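Long-range contact in putative beta-lactamase-inhibitor-like PepSY-like domain-containing protein (PDB 3ELG), which is of unknown function but is a putative periplasmic protein with a fold like that of the beta-lactamase inhibitor protein BLIP: residues G52-F57 and E65-N70. Numbering follows the deposited sequence.
Sequences GIELEF and EIDCKN
Lys69 reaches back along the polar face of the strand pair, bent at its second torsion (chi2 -58°) and extended from there on, so that NZ arrives beside the carboxylate of Glu54. The two side chains cross obliquely and form a salt bridge, Lys69 NZ to Glu54 OE2 at 2.9 Å; Lys48 holds the same oxygen from the neighbouring strand. NZ also meets Asp67 OD2 at 3.2 Å from well above the carboxylate plane, probably easing the repulsion between the two acids. The other oxygen, Asp67 OD1, accepts from Lys69 N and closes an Asx turn where the strand ends. These side chains sit on one face of an antiparallel beta hairpin, strands 54-57 and 63-67, at the middle of the BLIP-like sheet. Glu54 and Asp67 are a hydrogen-bonded pair: Glu54 N donates to Asp67 O almost straight (170°), while Asp67 N approaches Glu54 O nearly along the C=O axis, at 2.8 Å. On the other face, Leu55 and Ile66 cross obliquely at a non-hydrogen-bonded position. Leu55 CD2 lies against Ile66 CG2 at 3.7 Å, and helix 15-24 covers both through Ile21 and Met20. Next to them, Ile53 rests CG2 on Asp67 O, and its CD1 comes to 4.3 Å from Cys68 SG.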
ATOM      1  N   GLY A  52      13.692  -1.040   0.216  1.00 15.85           N
ATOM      2  CA  GLY A  52      13.022  -1.317   1.488  1.00 14.37           C
ATOM      3  C   GLY A  52      11.517  -1.076   1.476  1.00 14.12           C
ATOM      4  O   GLY A  52      10.794  -1.472   2.378  1.00 15.18           O
ATOM      5  N   ILE A  53      11.031  -0.375   0.453  1.00 13.86           N
ATOM      6  CA  ILE A  53       9.586  -0.181   0.333  1.00 14.66           C
ATOM      7  C   ILE A  53       8.858  -1.523   0.254  1.00 15.23           C
ATOM      8  O   ILE A  53       9.353  -2.457  -0.369  1.00 14.07           O
ATOM      9  CB  ILE A  53       9.230   0.738  -0.874  1.00 13.71           C
ATOM     10  CG1 ILE A  53       9.745   2.176  -0.622  1.00 15.60           C
ATOM     11  CG2 ILE A  53       7.729   0.740  -1.198  1.00 15.13           C
ATOM     12  CD1 ILE A  53       9.585   3.064  -1.847  1.00 16.41           C
ATOM     13  N   GLU A  54       7.649  -1.598   0.848  1.00 13.51           N
ATOM     14  CA  GLU A  54       6.872  -2.841   0.848  1.00 12.27           C
ATOM     15  C   GLU A  54       5.498  -2.520   0.302  1.00 13.84           C
ATOM     16  O   GLU A  54       4.850  -1.539   0.716  1.00 15.98           O
ATOM     17  CB  GLU A  54       6.767  -3.396   2.282  1.00 15.57           C
ATOM     18  CG  GLU A  54       8.107  -3.723   2.853  1.00 18.06           C
ATOM     19  CD  GLU A  54       8.037  -4.219   4.289  1.00 34.30           C
ATOM     20  OE1 GLU A  54       6.926  -4.468   4.774  1.00 33.43           O
ATOM     21  OE2 GLU A  54       9.104  -4.334   4.929  1.00 35.32           O
ATOM     22  N   LEU A  55       5.096  -3.326  -0.653  1.00 15.09           N
ATOM     23  CA  LEU A  55       3.786  -3.221  -1.318  1.00 14.36           C
ATOM     24  C   LEU A  55       3.057  -4.522  -1.173  1.00 16.08           C
ATOM     25  O   LEU A  55       3.655  -5.578  -1.165  1.00 20.81           O
ATOM     26  CB  LEU A  55       4.018  -2.911  -2.798  1.00 15.10           C
ATOM     27  CG  LEU A  55       4.940  -1.751  -3.126  1.00 15.27           C
ATOM     28  CD1 LEU A  55       5.176  -1.632  -4.642  1.00 17.80           C
ATOM     29  CD2 LEU A  55       4.393  -0.405  -2.548  1.00 14.33           C
ATOM     30  N   GLU A  56       1.740  -4.438  -1.084  0.50 13.22           N
ATOM     31  CA  GLU A  56       0.937  -5.640  -1.090  0.50 13.29           C
ATOM     32  C   GLU A  56      -0.102  -5.448  -2.167  0.50 12.31           C
ATOM     33  O   GLU A  56      -0.602  -4.344  -2.364  0.50 13.52           O
ATOM     34  CB  GLU A  56       0.295  -5.873   0.266  0.50 14.53           C
ATOM     35  CG  GLU A  56      -0.214  -7.245   0.437  0.50 17.12           C
ATOM     36  CD  GLU A  56      -0.649  -7.478   1.845  0.50 30.51           C
ATOM     37  OE1 GLU A  56      -1.354  -6.586   2.376  0.50 28.55           O
ATOM     38  OE2 GLU A  56      -0.287  -8.531   2.416  0.50 29.63           O
ATOM     39  N   PHE A  57      -0.389  -6.539  -2.874  1.00 13.67           N
ATOM     40  CA  PHE A  57      -1.355  -6.550  -3.953  1.00 12.43           C
ATOM     41  C   PHE A  57      -2.325  -7.718  -3.809  1.00 13.25           C
ATOM     42  O   PHE A  57      -1.964  -8.793  -3.272  1.00 14.51           O
ATOM     43  CB  PHE A  57      -0.698  -6.720  -5.310  1.00 13.00           C
ATOM     44  CG  PHE A  57       0.306  -5.647  -5.631  1.00 13.29           C
ATOM     45  CD1 PHE A  57       1.634  -5.797  -5.276  1.00 14.44           C
ATOM     46  CD2 PHE A  57      -0.066  -4.510  -6.337  1.00 15.20           C
ATOM     47  CE1 PHE A  57       2.537  -4.809  -5.571  1.00 14.53           C
ATOM     48  CE2 PHE A  57       0.830  -3.496  -6.613  1.00 12.46           C
ATOM     49  CZ  PHE A  57       2.138  -3.642  -6.263  1.00 13.61           C
ATOM     50  N   GLU A  65      -1.739  -2.301   0.081  0.50 14.13           N
ATOM     51  CA  GLU A  65      -0.958  -1.553   1.029  0.50 15.93           C
ATOM     52  C   GLU A  65       0.270  -1.053   0.334  0.50 16.38           C
ATOM     53  O   GLU A  65       0.890  -1.750  -0.473  0.50 14.45           O
ATOM     54  CB  GLU A  65      -0.581  -2.401   2.232  0.50 18.82           C
ATOM     55  CG  GLU A  65       0.216  -1.636   3.248  0.50 19.38           C
ATOM     56  CD  GLU A  65       0.665  -2.507   4.363  0.50 27.78           C
ATOM     57  OE1 GLU A  65      -0.187  -2.852   5.213  0.50 32.04           O
ATOM     58  OE2 GLU A  65       1.865  -2.857   4.382  0.50 23.19           O
ATOM     59  N   ILE A  66       0.579   0.199   0.638  1.00 15.15           N
ATOM     60  CA  ILE A  66       1.783   0.858   0.136  1.00 12.36           C
ATOM     61  C   ILE A  66       2.522   1.420   1.332  1.00 15.04           C
ATOM     62  O   ILE A  66       2.064   2.387   1.956  1.00 17.71           O
ATOM     63  CB  ILE A  66       1.461   1.973  -0.866  1.00 14.40           C
ATOM     64  CG1 ILE A  66       0.722   1.426  -2.074  1.00 14.07           C
ATOM     65  CG2 ILE A  66       2.730   2.718  -1.327  1.00 16.01           C
ATOM     66  CD1 ILE A  66       0.056   2.485  -2.916  1.00 14.86           C
ATOM     67  N   ASP A  67       3.679   0.827   1.633  1.00 15.50           N
ATOM     68  CA  ASP A  67       4.477   1.199   2.816  1.00 13.05           C
ATOM     69  C   ASP A  67       5.837   1.774   2.412  1.00 14.55           C
ATOM     70  O   ASP A  67       6.767   1.036   2.074  1.00 14.72           O
ATOM     71  CB  ASP A  67       4.635   0.014   3.786  1.00 15.90           C
ATOM     72  CG  ASP A  67       5.313   0.395   5.092  1.00 20.55           C
ATOM     73  OD1 ASP A  67       5.716   1.573   5.271  1.00 17.40           O
ATOM     74  OD2 ASP A  67       5.389  -0.507   5.970  1.00 21.79           O
ATOM     75  N   CYS A  68       5.908   3.100   2.430  1.00 14.30           N
ATOM     76  CA  CYS A  68       7.144   3.809   2.052  1.00 15.95           C
ATOM     77  C   CYS A  68       8.098   4.096   3.197  1.00 15.94           C
ATOM     78  O   CYS A  68       9.087   4.793   3.037  1.00 17.29           O
ATOM     79  CB  CYS A  68       6.826   5.059   1.286  1.00 16.74           C
ATOM     80  SG  CYS A  68       5.965   4.680  -0.299  1.00 18.46           S
ATOM     81  N   LYS A  69       7.794   3.471   4.322  1.00 17.36           N
ATOM     82  CA  LYS A  69       8.677   3.418   5.476  1.00 17.92           C
ATOM     83  C   LYS A  69       8.863   4.791   6.122  1.00 18.95           C
ATOM     84  O   LYS A  69       8.051   5.181   6.949  1.00 19.29           O
ATOM     85  CB  LYS A  69       9.991   2.797   5.077  1.00 17.30           C
ATOM     86  CG  LYS A  69       9.816   1.362   4.556  1.00 21.87           C
ATOM     87  CD  LYS A  69       9.163   0.467   5.575  1.00 26.87           C
ATOM     88  CE  LYS A  69       9.149  -0.967   5.136  1.00 30.84           C
ATOM     89  NZ  LYS A  69       8.265  -1.811   6.014  1.00 38.75           N
ATOM     90  N   ASN A  70       9.897   5.529   5.729  1.00 20.54           N
ATOM     91  CA  ASN A  70      10.094   6.910   6.252  1.00 21.62           C
ATOM     92  C   ASN A  70       9.844   8.000   5.230  1.00 23.05           C
ATOM     93  O   ASN A  70      10.002   9.206   5.498  1.00 24.81           O
ATOM     94  CB  ASN A  70      11.491   7.123   6.829  1.00 23.82           C
ATOM     95  CG  ASN A  70      11.861   6.092   7.835  1.00 31.47           C
ATOM     96  OD1 ASN A  70      12.867   5.399   7.679  1.00 47.89           O
ATOM     97  ND2 ASN A  70      11.054   5.963   8.877  1.00 32.93           N
TER